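Local atomic coordinates of serine proteinase inhibitor A (Sagittaria sagittifolia, PDB entry 3E8L), a protein that inhibits endopeptidases and probably blocks trypsin and chymotrypsin at the same time through two reactive sites, with a weaker effect on kallikrein. Residues Ala100-Lys105 and Asn127-Glu132; Ile112-Ile117 and Phe162-Arg167; Tyr30-Ala35 and Phe177-Gln182; Gly16-Leu21 and Gln76-Leu81. The protein carries 2 engineered substitutions. All coordinates share one frame; numbering follows the deposited sequence.

How the contacts relate
All four contacts are partly buried. Contacts 1 and 3, with no exposed residue among those that touch, lie deeper; contacts 2 and 4 are more peripheral, their centres about 30 Å apart. Contact 3 is a true antiparallel strand pair, rich in backbone bonds. Contact 1 crosses strands of two different sheets and mixes two hydrogen bonds with an aromatic pair. Contact 2 relies on apolar side chains, whereas contact 4 joins two irregular loops by two backbone bonds beside buried V19, L21 and M79. Contacts 1 and 2 share the sheet of strands 101-103 and 113-119, joined by a probable hydrogen bond from G104 N to P116 O. Y30 ties contact 3 to Q20 of contact 4, and W101 touches I32.

Contact 1 (Ala100-Lys105 and Asn127-Glu132); sequences AWSIGK and NFSWFE
This is a crossing of two chain segments near the middle of a beta-trefoil: strand 101-103 runs at 92° to strand 130-132, a member of a different sheet, and the backbones come closest at S129, just ahead of the second strand. This one residue takes part in both hydrogen bonds. Its N-H points almost straight at a lone pair of W101 O, with S129 N 2.9 Å from that oxygen. Its hydroxyl lies beside its own backbone N (chi1 -57°), which turns it to the same strand two residues on, where I103 N donates to S129 OG over 2.9 Å. Serine suits this buried place because it is small enough for the chains to come close and still offers an acceptor to the I103 amide.

Farther along, W101 and F131 form a T-shaped pair. The edge of the indole, led by CE3, stands over the centre of the F131 ring, the planes 82° apart. The start of the tryptophan side chain also packs there, with W101 CB 3.4 Å from F131 CE2. F87 meets both rings, and W101 also covers I117, so large flat residues fit this interior. At the other end the small A100 lets its CB rest 3.6 Å from F128 CB, while the F128 ring turns away to a cation-pi contact with K86. Beyond the serine bond, I103 CG1 settles 3.4 Å from S129 OG.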
loop_
_atom_site.group_PDB
_atom_site.type_symbol
_atom_site.label_atom_id
_atom_site.label_comp_id
_atom_site.label_asym_id
_atom_site.label_seq_id
_atom_site.Cartn_x
_atom_site.Cartn_y
_atom_site.Cartn_z
ATOM N N ALA A 100 4.820 4.395 -4.231
ATOM C CA ALA A 100 3.612 4.523 -3.412
ATOM C C ALA A 100 3.906 5.367 -2.164
ATOM O O ALA A 100 5.020 5.336 -1.632
ATOM C CB ALA A 100 3.077 3.158 -3.041
ATOM N N TRP A 101 2.922 6.128 -1.716
ATOM C CA TRP A 101 3.069 6.951 -0.530
ATOM C C TRP A 101 2.955 6.099 0.700
ATOM O O TRP A 101 2.253 5.086 0.685
ATOM C CB TRP A 101 1.941 7.979 -0.456
ATOM C CG TRP A 101 2.012 9.089 -1.414
ATOM C CD1 TRP A 101 2.682 9.115 -2.608
ATOM C CD2 TRP A 101 1.345 10.355 -1.299
ATOM N NE1 TRP A 101 2.496 10.339 -3.226
ATOM C CE2 TRP A 101 1.670 11.108 -2.443
ATOM C CE3 TRP A 101 0.524 10.930 -0.331
ATOM C CZ2 TRP A 101 1.197 12.397 -2.640
ATOM C CZ3 TRP A 101 0.049 12.205 -0.539
ATOM C CH2 TRP A 101 0.391 12.925 -1.674
ATOM N N SER A 102 3.612 6.508 1.790
ATOM C CA SER A 102 3.237 5.949 3.099
ATOM C C SER A 102 3.569 6.781 4.327
ATOM O O SER A 102 4.325 7.749 4.249
ATOM C CB SER A 102 3.722 4.497 3.260
ATOM O OG SER A 102 5.101 4.417 3.190
ATOM N N ILE A 103 2.957 6.408 5.448
ATOM C CA ILE A 103 3.224 7.022 6.723
ATOM C C ILE A 103 4.598 6.588 7.184
ATOM O O ILE A 103 4.878 5.412 7.353
ATOM C CB ILE A 103 2.209 6.601 7.775
ATOM C CG1 ILE A 103 0.798 6.734 7.224
ATOM C CG2 ILE A 103 2.364 7.469 9.020
ATOM C CD1 ILE A 103 -0.207 5.977 8.008
ATOM N N GLY A 104 5.464 7.549 7.390
ATOM C CA GLY A 104 6.813 7.231 7.785
ATOM C C GLY A 104 6.985 7.231 9.284
ATOM O O GLY A 104 6.221 7.876 10.018
ATOM N N LYS A 105 8.000 6.488 9.715
ATOM C CA LYS A 105 8.524 6.493 11.073
ATOM C C LYS A 105 8.753 7.950 11.487
ATOM O O LYS A 105 9.228 8.754 10.680
ATOM C CB LYS A 105 9.850 5.723 11.047
ATOM C CG LYS A 105 10.665 5.718 12.316
ATOM C CD LYS A 105 11.789 4.681 12.195
ATOM C CE LYS A 105 12.351 4.307 13.551
ATOM N NZ LYS A 105 13.075 3.010 13.473
ATOM N N ASN A 127 5.435 -1.878 0.721
ATOM C CA ASN A 127 5.003 -0.854 1.685
ATOM C C ASN A 127 4.165 0.232 1.035
ATOM O O ASN A 127 4.518 0.760 -0.025
ATOM C CB ASN A 127 6.197 -0.185 2.380
ATOM C CG ASN A 127 6.958 -1.132 3.280
ATOM O OD1 ASN A 127 6.418 -2.132 3.749
ATOM N ND2 ASN A 127 8.225 -0.832 3.515
ATOM N N PHE A 128 3.037 0.541 1.651
ATOM C CA PHE A 128 2.296 1.717 1.260
ATOM C C PHE A 128 1.237 1.944 2.300
ATOM O O PHE A 128 0.852 1.026 3.011
ATOM C CB PHE A 128 1.678 1.585 -0.132
ATOM C CG PHE A 128 0.706 0.472 -0.257
ATOM C CD1 PHE A 128 1.136 -0.834 -0.489
ATOM C CD2 PHE A 128 -0.656 0.710 -0.172
ATOM C CE1 PHE A 128 0.221 -1.883 -0.604
ATOM C CE2 PHE A 128 -1.566 -0.349 -0.303
ATOM C CZ PHE A 128 -1.123 -1.631 -0.509
ATOM N N SER A 129 0.789 3.183 2.397
ATOM C CA SER A 129 -0.323 3.483 3.255
ATOM C C SER A 129 -1.541 3.805 2.400
ATOM O O SER A 129 -1.477 3.816 1.166
ATOM C CB SER A 129 0.060 4.602 4.213
ATOM O OG SER A 129 1.207 4.192 4.947
ATOM N N TRP A 130 -2.655 4.026 3.071
ATOM C CA TRP A 130 -3.928 4.185 2.420
ATOM C C TRP A 130 -4.388 5.594 2.721
ATOM O O TRP A 130 -4.548 5.966 3.881
ATOM C CB TRP A 130 -4.911 3.166 2.989
ATOM C CG TRP A 130 -4.636 1.723 2.603
ATOM C CD1 TRP A 130 -4.057 0.745 3.381
ATOM C CD2 TRP A 130 -4.944 1.100 1.342
ATOM N NE1 TRP A 130 -3.999 -0.452 2.679
ATOM C CE2 TRP A 130 -4.528 -0.258 1.430
ATOM C CE3 TRP A 130 -5.530 1.559 0.148
ATOM C CZ2 TRP A 130 -4.684 -1.154 0.373
ATOM C CZ3 TRP A 130 -5.691 0.661 -0.897
ATOM C CH2 TRP A 130 -5.268 -0.681 -0.783
ATOM N N PHE A 131 -4.591 6.391 1.680
ATOM C CA PHE A 131 -4.964 7.776 1.874
ATOM C C PHE A 131 -6.401 8.069 1.478
ATOM O O PHE A 131 -6.956 7.473 0.549
ATOM C CB PHE A 131 -3.956 8.693 1.194
ATOM C CG PHE A 131 -2.571 8.515 1.724
ATOM C CD1 PHE A 131 -2.045 9.414 2.649
ATOM C CD2 PHE A 131 -1.796 7.428 1.330
ATOM C CE1 PHE A 131 -0.752 9.246 3.161
ATOM C CE2 PHE A 131 -0.512 7.257 1.836
ATOM C CZ PHE A 131 -0.000 8.166 2.755
ATOM N N GLU A 132 -6.980 9.006 2.213
ATOM C CA GLU A 132 -8.394 9.268 2.221
ATOM C C GLU A 132 -8.535 10.738 1.881
ATOM O O GLU A 132 -7.820 11.566 2.450
ATOM C CB GLU A 132 -8.893 9.000 3.645
ATOM C CG GLU A 132 -10.388 9.111 3.886
ATOM C CD GLU A 132 -10.779 8.709 5.300
ATOM O OE1 GLU A 132 -10.204 7.742 5.832
ATOM O OE2 GLU A 132 -11.669 9.350 5.888
#

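Contact 2 (Ile112-Ile117 and Phe162-Arg167); sequences ISFQPI and FNVNGR
F114 and F162 make the heart of this contact, their side chains sliding past each other in opposite directions. The CB of F114 sits over the face of the F162 ring as a CH-pi contact, 3.7 Å from the ring centroid and close to its normal. F114 CD1 then comes to 3.4 Å from F162 CD2, with the two rings meeting obliquely, their planes 47° apart. Beside them I112 adds its branched end: I112 CG2 lies 3.7 Å from F162 CD1. The other branch serves V164, I112 CG1 lying 4.3 Å from V164 CG2. V164 also meets the far end of the phenylalanine tip to tip, with F114 CZ 4.2 Å from V164 CG2. Beta-branched and aromatic residues suit this joint, since the side chains meet almost entirely through carbon.

The first torsion of F114 places its ring in the crowded position between N and the carbonyl carbon, and P116 CD lies over the centre of the ring. L169 touches both F114 and V164 from the partner strand 167-172. That strand and 159-164 form one of the hairpins of the beta-trefoil, here set against strand 113-119. Its bend is a type I' turn from V164 to R167, in which N165 and G166 both take positive phi, a conformation that asparagine and glycine accept readily. Two backbone bonds close it: V164 N donates to R167 O over 2.8 Å, and R167 N donates back to V164 O over 3.0 Å.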
loop_
_atom_site.group_PDB
_atom_site.type_symbol
_atom_site.label_atom_id
_atom_site.label_comp_id
_atom_site.label_asym_id
_atom_site.label_seq_id
_atom_site.Cartn_x
_atom_site.Cartn_y
_atom_site.Cartn_z
ATOM N N ILE A 112 12.409 19.749 13.794
ATOM C CA ILE A 112 11.020 19.320 13.777
ATOM C C ILE A 112 10.913 17.803 14.004
ATOM O O ILE A 112 11.601 17.015 13.343
ATOM C CB ILE A 112 10.297 19.726 12.453
ATOM C CG1 ILE A 112 10.430 21.228 12.172
ATOM C CG2 ILE A 112 8.834 19.341 12.498
ATOM C CD1 ILE A 112 9.525 22.146 12.977
ATOM N N SER A 113 10.076 17.409 14.962
ATOM C CA SER A 113 9.746 16.008 15.156
ATOM C C SER A 113 8.385 15.727 14.556
ATOM O O SER A 113 7.385 16.362 14.929
ATOM C CB SER A 113 9.770 15.624 16.626
ATOM O OG SER A 113 11.094 15.730 17.120
ATOM N N PHE A 114 8.354 14.790 13.610
ATOM C CA PHE A 114 7.116 14.383 12.981
ATOM C C PHE A 114 7.220 13.012 12.322
ATOM O O PHE A 114 8.311 12.467 12.152
ATOM C CB PHE A 114 6.662 15.437 11.965
ATOM C CG PHE A 114 7.548 15.556 10.735
ATOM C CD1 PHE A 114 6.972 15.605 9.461
ATOM C CD2 PHE A 114 8.939 15.641 10.842
ATOM C CE1 PHE A 114 7.757 15.736 8.322
ATOM C CE2 PHE A 114 9.737 15.766 9.707
ATOM C CZ PHE A 114 9.135 15.817 8.437
ATOM N N GLN A 115 6.057 12.463 11.982
ATOM C CA GLN A 115 5.963 11.331 11.083
ATOM C C GLN A 115 5.733 11.869 9.673
ATOM O O GLN A 115 4.641 12.334 9.367
ATOM C CB GLN A 115 4.808 10.421 11.483
ATOM C CG GLN A 115 4.929 9.812 12.848
ATOM C CD GLN A 115 3.767 8.905 13.138
ATOM O OE1 GLN A 115 2.819 9.297 13.824
ATOM N NE2 GLN A 115 3.793 7.703 12.557
ATOM N N PRO A 116 6.765 11.819 8.805
ATOM C CA PRO A 116 6.517 12.349 7.461
ATOM C C PRO A 116 5.684 11.397 6.625
ATOM O O PRO A 116 5.589 10.217 6.954
ATOM C CB PRO A 116 7.923 12.458 6.861
ATOM C CG PRO A 116 8.754 11.523 7.646
ATOM C CD PRO A 116 8.189 11.504 9.022
ATOM N N ILE A 117 5.060 11.915 5.571
ATOM C CA ILE A 117 4.544 11.067 4.517
ATOM C C ILE A 117 5.734 10.886 3.584
ATOM O O ILE A 117 6.389 11.869 3.207
ATOM C CB ILE A 117 3.378 11.725 3.740
ATOM C CG1 ILE A 117 2.283 12.198 4.699
ATOM C CG2 ILE A 117 2.809 10.755 2.727
ATOM C CD1 ILE A 117 1.861 11.154 5.714
ATOM N N PHE A 162 4.521 20.665 7.586
ATOM C CA PHE A 162 5.601 21.080 8.482
ATOM C C PHE A 162 6.675 21.906 7.758
ATOM O O PHE A 162 7.211 21.467 6.742
ATOM C CB PHE A 162 6.279 19.850 9.102
ATOM C CG PHE A 162 5.379 19.020 9.957
ATOM C CD1 PHE A 162 5.325 19.234 11.330
ATOM C CD2 PHE A 162 4.602 18.006 9.402
ATOM C CE1 PHE A 162 4.490 18.455 12.152
ATOM C CE2 PHE A 162 3.768 17.228 10.212
ATOM C CZ PHE A 162 3.719 17.454 11.600
ATOM N N ASN A 163 7.006 23.081 8.285
ATOM C CA ASN A 163 8.106 23.888 7.726
ATOM C C ASN A 163 9.434 23.328 8.225
ATOM O O ASN A 163 9.822 23.545 9.373
ATOM C CB ASN A 163 7.955 25.386 8.058
ATOM C CG ASN A 163 9.062 26.269 7.427
ATOM O OD1 ASN A 163 8.816 27.427 7.066
ATOM N ND2 ASN A 163 10.278 25.737 7.319
ATOM N N VAL A 164 10.117 22.602 7.343
ATOM C CA VAL A 164 11.372 21.935 7.666
ATOM C C VAL A 164 12.502 22.531 6.822
ATOM O O VAL A 164 12.553 22.314 5.612
ATOM C CB VAL A 164 11.262 20.444 7.373
ATOM C CG1 VAL A 164 12.543 19.739 7.724
ATOM C CG2 VAL A 164 10.118 19.847 8.154
ATOM N N ASN A 165 13.404 23.275 7.459
ATOM C CA ASN A 165 14.480 23.985 6.746
ATOM C C ASN A 165 13.938 24.713 5.511
ATOM O O ASN A 165 14.402 24.474 4.399
ATOM C CB ASN A 165 15.603 23.019 6.308
ATOM C CG ASN A 165 16.273 22.302 7.471
ATOM O OD1 ASN A 165 16.426 21.070 7.449
ATOM N ND2 ASN A 165 16.674 23.059 8.491
ATOM N N GLY A 166 12.925 25.553 5.696
ATOM C CA GLY A 166 12.383 26.344 4.597
ATOM C C GLY A 166 11.447 25.616 3.636
ATOM O O GLY A 166 10.676 26.259 2.924
ATOM N N ARG A 167 11.498 24.283 3.611
ATOM C CA ARG A 167 10.639 23.512 2.714
ATOM C C ARG A 167 9.378 23.006 3.430
ATOM O O ARG A 167 9.420 22.637 4.612
ATOM C CB ARG A 167 11.409 22.371 2.036
ATOM C CG ARG A 167 12.470 22.874 1.067
ATOM C CD ARG A 167 13.137 21.767 0.293
ATOM N NE ARG A 167 14.512 22.129 -0.067
ATOM C CZ ARG A 167 14.955 22.332 -1.316
ATOM N NH1 ARG A 167 14.129 22.205 -2.366
ATOM N NH2 ARG A 167 16.235 22.673 -1.523
#

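Contact 3 (Tyr30-Ala35 and Phe177-Gln182); sequences YTIQSA and FTVQFQ. Engineered in segment 177-182: Q180 (natural residue Arg).
Two hydrogen-bonded pairs of an antiparallel ladder carry this contact. T31 N donates to Q182 O over 2.8 Å, and Q182 N returns the bond to T31 O. In the next such pair Q33 N reaches Q180 O at 2.9 Å, while Q180 N lies 2.8 Å from Q33 O, each donor nearly along the C=O axis. A35 N adds a last bond to T178 O, approaching from above the carbonyl plane.

On the face holding T31, Q33, Q180 and Q182, T31 OG1 donates to a lone pair of Q33 OE1 over 2.6 Å. The bend at chi2 of Q33 (76°) brings its amide back to meet this donor, so OE1 also rests against Q182 CB. An alanine at T31 would remove OG1 and would probably leave the Q33 amide less firmly placed. Q180, an engineered replacement of the natural arginine, lays its CG 4.1 Å from A35 CB. The ladder pairs the first strand of the beta-trefoil, 30-34, with its last, 179-183, closing the chain's ends together.

On the other face I32 lies alongside F181, with I32 CG1 4.0 Å from F181 CE2. The I32 side chain also crosses V179 obliquely, I32 CG2 3.7 Å from V179 CB. L43 touches I32, F69 meets F181 and L144 packs on V179, a buried setting where aliphatic and aromatic groups belong.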
loop_
_atom_site.group_PDB
_atom_site.type_symbol
_atom_site.label_atom_id
_atom_site.label_comp_id
_atom_site.label_asym_id
_atom_site.label_seq_id
_atom_site.Cartn_x
_atom_site.Cartn_y
_atom_site.Cartn_z
ATOM N N TYR A 30 -3.109 12.849 -11.882
ATOM C CA TYR A 30 -3.419 14.132 -11.253
ATOM C C TYR A 30 -2.195 14.621 -10.504
ATOM O O TYR A 30 -1.471 13.831 -9.924
ATOM C CB TYR A 30 -4.605 13.982 -10.284
ATOM C CG TYR A 30 -5.851 13.476 -10.984
ATOM C CD1 TYR A 30 -6.029 12.121 -11.234
ATOM C CD2 TYR A 30 -6.817 14.357 -11.441
ATOM C CE1 TYR A 30 -7.134 11.663 -11.901
ATOM C CE2 TYR A 30 -7.948 13.901 -12.102
ATOM C CZ TYR A 30 -8.101 12.557 -12.331
ATOM O OH TYR A 30 -9.213 12.107 -13.002
ATOM N N THR A 31 -1.950 15.921 -10.539
ATOM C CA THR A 31 -1.063 16.520 -9.556
ATOM C C THR A 31 -1.901 16.895 -8.342
ATOM O O THR A 31 -3.125 17.047 -8.442
ATOM C CB THR A 31 -0.291 17.738 -10.127
ATOM O OG1 THR A 31 -1.211 18.709 -10.647
ATOM C CG2 THR A 31 0.665 17.297 -11.247
ATOM N N ILE A 32 -1.262 17.013 -7.189
ATOM C CA ILE A 32 -1.972 17.398 -5.976
ATOM C C ILE A 32 -1.488 18.803 -5.587
ATOM O O ILE A 32 -0.350 18.989 -5.196
ATOM C CB ILE A 32 -1.808 16.332 -4.843
ATOM C CG1 ILE A 32 -2.313 14.949 -5.301
ATOM C CG2 ILE A 32 -2.504 16.771 -3.578
ATOM C CD1 ILE A 32 -2.097 13.807 -4.292
ATOM N N GLN A 33 -2.350 19.796 -5.749
ATOM C CA GLN A 33 -1.970 21.185 -5.520
ATOM C C GLN A 33 -2.499 21.660 -4.187
ATOM O O GLN A 33 -3.622 21.338 -3.832
ATOM C CB GLN A 33 -2.518 22.084 -6.631
ATOM C CG GLN A 33 -1.475 22.542 -7.683
ATOM C CD GLN A 33 -1.095 21.440 -8.691
ATOM O OE1 GLN A 33 -1.911 20.577 -9.015
ATOM N NE2 GLN A 33 0.141 21.474 -9.188
ATOM N N SER A 34 -1.695 22.417 -3.445
ATOM C CA SER A 34 -2.191 23.109 -2.254
ATOM C C SER A 34 -3.218 24.158 -2.647
ATOM O O SER A 34 -2.995 24.942 -3.572
ATOM C CB SER A 34 -1.058 23.768 -1.480
ATOM O OG SER A 34 -1.581 24.692 -0.536
ATOM N N ALA A 35 -4.349 24.159 -1.955
ATOM C CA ALA A 35 -5.448 25.047 -2.292
ATOM C C ALA A 35 -5.437 26.316 -1.455
ATOM O O ALA A 35 -6.454 26.986 -1.322
ATOM C CB ALA A 35 -6.773 24.323 -2.144
ATOM N N PHE A 177 -3.674 21.838 6.110
ATOM C CA PHE A 177 -3.220 21.722 4.726
ATOM C C PHE A 177 -4.371 21.161 3.896
ATOM O O PHE A 177 -4.900 20.093 4.220
ATOM C CB PHE A 177 -2.003 20.790 4.668
ATOM C CG PHE A 177 -1.349 20.688 3.312
ATOM C CD1 PHE A 177 -0.495 21.710 2.843
ATOM C CD2 PHE A 177 -1.535 19.553 2.517
ATOM C CE1 PHE A 177 0.140 21.617 1.591
ATOM C CE2 PHE A 177 -0.909 19.446 1.259
ATOM C CZ PHE A 177 -0.069 20.482 0.797
ATOM N N THR A 178 -4.767 21.855 2.850
ATOM C CA THR A 178 -5.865 21.447 2.011
ATOM C C THR A 178 -5.422 21.388 0.559
ATOM O O THR A 178 -4.507 22.044 0.190
ATOM C CB THR A 178 -7.127 22.303 2.228
ATOM O OG1 THR A 178 -6.953 23.582 1.692
ATOM C CG2 THR A 178 -7.403 22.503 3.592
ATOM N N VAL A 179 -6.014 20.520 -0.240
ATOM C CA VAL A 179 -5.547 20.313 -1.599
ATOM C C VAL A 179 -6.648 20.305 -2.636
ATOM O O VAL A 179 -7.825 20.179 -2.323
ATOM C CB VAL A 179 -4.762 19.001 -1.737
ATOM C CG1 VAL A 179 -3.586 18.980 -0.792
ATOM C CG2 VAL A 179 -5.668 17.816 -1.498
ATOM N N GLN A 180 -6.232 20.445 -3.885
ATOM C CA GLN A 180 -7.066 20.154 -5.032
ATOM C C GLN A 180 -6.353 19.116 -5.884
ATOM O O GLN A 180 -5.131 19.031 -5.888
ATOM C CB GLN A 180 -7.327 21.407 -5.870
ATOM C CG GLN A 180 -8.383 22.341 -5.312
ATOM C CD GLN A 180 -8.856 23.363 -6.330
ATOM O OE1 GLN A 180 -9.999 23.324 -6.780
ATOM N NE2 GLN A 180 -7.981 24.289 -6.685
ATOM N N PHE A 181 -7.131 18.328 -6.605
ATOM C CA PHE A 181 -6.607 17.414 -7.606
ATOM C C PHE A 181 -6.763 18.075 -8.962
ATOM O O PHE A 181 -7.807 18.636 -9.261
ATOM C CB PHE A 181 -7.322 16.073 -7.547
ATOM C CG PHE A 181 -7.197 15.388 -6.227
ATOM C CD1 PHE A 181 -8.091 15.660 -5.201
ATOM C CD2 PHE A 181 -6.194 14.458 -6.011
ATOM C CE1 PHE A 181 -7.990 15.025 -3.988
ATOM C CE2 PHE A 181 -6.082 13.800 -4.794
ATOM C CZ PHE A 181 -6.976 14.090 -3.774
ATOM N N GLN A 182 -5.696 18.033 -9.754
ATOM C CA GLN A 182 -5.597 18.752 -11.026
ATOM C C GLN A 182 -5.197 17.729 -12.070
ATOM O O GLN A 182 -4.248 16.977 -11.839
ATOM C CB GLN A 182 -4.486 19.782 -10.915
ATOM C CG GLN A 182 -4.439 20.839 -12.017
ATOM C CD GLN A 182 -5.106 22.130 -11.576
ATOM O OE1 GLN A 182 -4.961 22.551 -10.415
ATOM N NE2 GLN A 182 -5.873 22.753 -12.484
#

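Contact 4 (Gly16-Leu21 and Gln76-Leu81); sequences GDAVQL and QPVMQL
V19 sets CG1, and M79 its CG, anti to the backbone N (both chi1 171°), so the two side chains lie side by side and point the same way, into the beta-trefoil. L21 sets its CG beside the backbone N (chi1 -81°) and meets M79 at about a right angle, its CD1 3.9 Å from M79 CB. The side chains so placed meet between two loops of the fold, 16-21 ahead of the first strand and 76-81 between strands 67-70 and 84-89.

Two backbone bonds hold the loops in a single bridge, with Q20 CA 4.6 Å from V78 CA. M79 N points almost straight along the carbonyl of V19, the distance from M79 N to V19 O being 2.8 Å. L21 N also reaches P77 O at 2.8 Å, but from above that carbonyl plane. Proline has no N-H to offer at P77, yet its carbonyl remains available for this bond.

Beneath the bridge V19, L21 and M79 all touch F69, while Y85 meets L21 and M79, so aliphatic residues and a flexible methionine suit this inner side. An alanine at L21 would lose the branched end over M79 CB and would probably weaken the packing against F69 and Y85. The backbone Q20 N is hydrogen-bonded to Y30 OH of strand 30-34, and D17 forms a salt bridge with K183. The second loop is braced within itself, Q76 NE2 donating in its own amide plane to a lone pair of V78 O at 2.8 Å.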
loop_
_atom_site.group_PDB
_atom_site.type_symbol
_atom_site.label_atom_id
_atom_site.label_comp_id
_atom_site.label_asym_id
_atom_site.label_seq_id
_atom_site.Cartn_x
_atom_site.Cartn_y
_atom_site.Cartn_z
ATOM N N GLY A 16 -13.994 20.034 -11.678
ATOM C CA GLY A 16 -15.319 19.567 -11.279
ATOM C C GLY A 16 -15.639 18.167 -11.774
ATOM O O GLY A 16 -16.767 17.692 -11.605
ATOM N N ASP A 17 -14.657 17.509 -12.394
ATOM C CA ASP A 17 -14.840 16.156 -12.900
ATOM C C ASP A 17 -14.372 15.133 -11.860
ATOM O O ASP A 17 -13.373 15.339 -11.167
ATOM C CB ASP A 17 -14.076 15.947 -14.202
ATOM C CG ASP A 17 -14.575 16.834 -15.343
ATOM O OD1 ASP A 17 -15.808 17.074 -15.472
ATOM O OD2 ASP A 17 -13.713 17.276 -16.141
ATOM N N ALA A 18 -15.075 14.018 -11.764
ATOM C CA ALA A 18 -14.718 13.015 -10.793
ATOM C C ALA A 18 -13.277 12.537 -11.014
ATOM O O ALA A 18 -12.826 12.337 -12.146
ATOM C CB ALA A 18 -15.704 11.848 -10.835
ATOM N N VAL A 19 -12.553 12.366 -9.916
ATOM C CA VAL A 19 -11.191 11.890 -9.982
ATOM C C VAL A 19 -11.209 10.402 -10.307
ATOM O O VAL A 19 -11.777 9.582 -9.573
ATOM C CB VAL A 19 -10.453 12.185 -8.673
ATOM C CG1 VAL A 19 -9.083 11.483 -8.653
ATOM C CG2 VAL A 19 -10.306 13.701 -8.491
ATOM N N GLN A 20 -10.592 10.053 -11.422
ATOM C CA GLN A 20 -10.602 8.660 -11.865
ATOM C C GLN A 20 -9.496 7.824 -11.241
ATOM O O GLN A 20 -8.370 8.296 -11.045
ATOM C CB GLN A 20 -10.561 8.585 -13.387
ATOM C CG GLN A 20 -11.848 9.100 -14.024
ATOM C CD GLN A 20 -11.658 9.426 -15.463
ATOM O OE1 GLN A 20 -11.108 8.630 -16.224
ATOM N NE2 GLN A 20 -12.121 10.592 -15.861
ATOM N N LEU A 21 -9.838 6.583 -10.917
ATOM C CA LEU A 21 -8.868 5.623 -10.419
ATOM C C LEU A 21 -8.099 4.911 -11.531
ATOM O O LEU A 21 -8.555 4.800 -12.679
ATOM C CB LEU A 21 -9.555 4.567 -9.548
ATOM C CG LEU A 21 -9.919 4.816 -8.081
ATOM C CD1 LEU A 21 -9.219 6.015 -7.446
ATOM C CD2 LEU A 21 -11.372 4.907 -7.917
ATOM N N GLN A 76 -15.294 0.573 -7.880
ATOM C CA GLN A 76 -15.831 1.374 -8.981
ATOM C C GLN A 76 -14.733 2.361 -9.406
ATOM O O GLN A 76 -13.831 2.633 -8.627
ATOM C CB GLN A 76 -17.158 2.053 -8.592
ATOM C CG GLN A 76 -17.228 2.550 -7.157
ATOM C CD GLN A 76 -16.234 3.630 -6.934
ATOM O OE1 GLN A 76 -15.281 3.474 -6.158
ATOM N NE2 GLN A 76 -16.393 4.721 -7.664
ATOM N N PRO A 77 -14.772 2.854 -10.656
ATOM C CA PRO A 77 -13.623 3.574 -11.252
ATOM C C PRO A 77 -13.353 5.011 -10.763
ATOM O O PRO A 77 -12.493 5.694 -11.322
ATOM C CB PRO A 77 -13.979 3.611 -12.754
ATOM C CG PRO A 77 -15.148 2.678 -12.920
ATOM C CD PRO A 77 -15.863 2.691 -11.627
ATOM N N VAL A 78 -14.056 5.468 -9.737
ATOM C CA VAL A 78 -13.958 6.859 -9.342
ATOM C C VAL A 78 -13.590 6.961 -7.871
ATOM O O VAL A 78 -14.021 6.142 -7.076
ATOM C CB VAL A 78 -15.287 7.617 -9.684
ATOM C CG1 VAL A 78 -16.106 7.937 -8.452
ATOM C CG2 VAL A 78 -14.986 8.866 -10.457
ATOM N N MET A 79 -12.778 7.948 -7.507
ATOM C CA MET A 79 -12.380 8.122 -6.113
ATOM C C MET A 79 -13.576 8.615 -5.303
ATOM O O MET A 79 -14.201 9.610 -5.672
ATOM C CB MET A 79 -11.167 9.070 -6.006
ATOM C CG MET A 79 -10.804 9.489 -4.605
ATOM S SD MET A 79 -9.264 10.409 -4.309
ATOM C CE MET A 79 -8.551 10.661 -5.907
ATOM N N GLN A 80 -13.905 7.903 -4.220
ATOM C CA GLN A 80 -15.050 8.277 -3.369
ATOM C C GLN A 80 -14.622 8.880 -2.039
ATOM O O GLN A 80 -13.697 8.386 -1.405
ATOM C CB GLN A 80 -16.005 7.098 -3.136
ATOM C CG GLN A 80 -16.934 6.769 -4.310
ATOM C CD GLN A 80 -17.533 5.351 -4.229
ATOM O OE1 GLN A 80 -17.031 4.483 -3.486
ATOM N NE2 GLN A 80 -18.607 5.110 -4.998
ATOM N N LEU A 81 -15.309 9.946 -1.629
ATOM C CA LEU A 81 -15.069 10.617 -0.350
ATOM C C LEU A 81 -15.067 9.649 0.815
ATOM O O LEU A 81 -15.934 8.796 0.922
ATOM C CB LEU A 81 -16.120 11.689 -0.118
ATOM C CG LEU A 81 -15.770 13.175 -0.193
ATOM C CD1 LEU A 81 -14.455 13.455 -0.825
ATOM C CD2 LEU A 81 -16.884 13.919 -0.896
#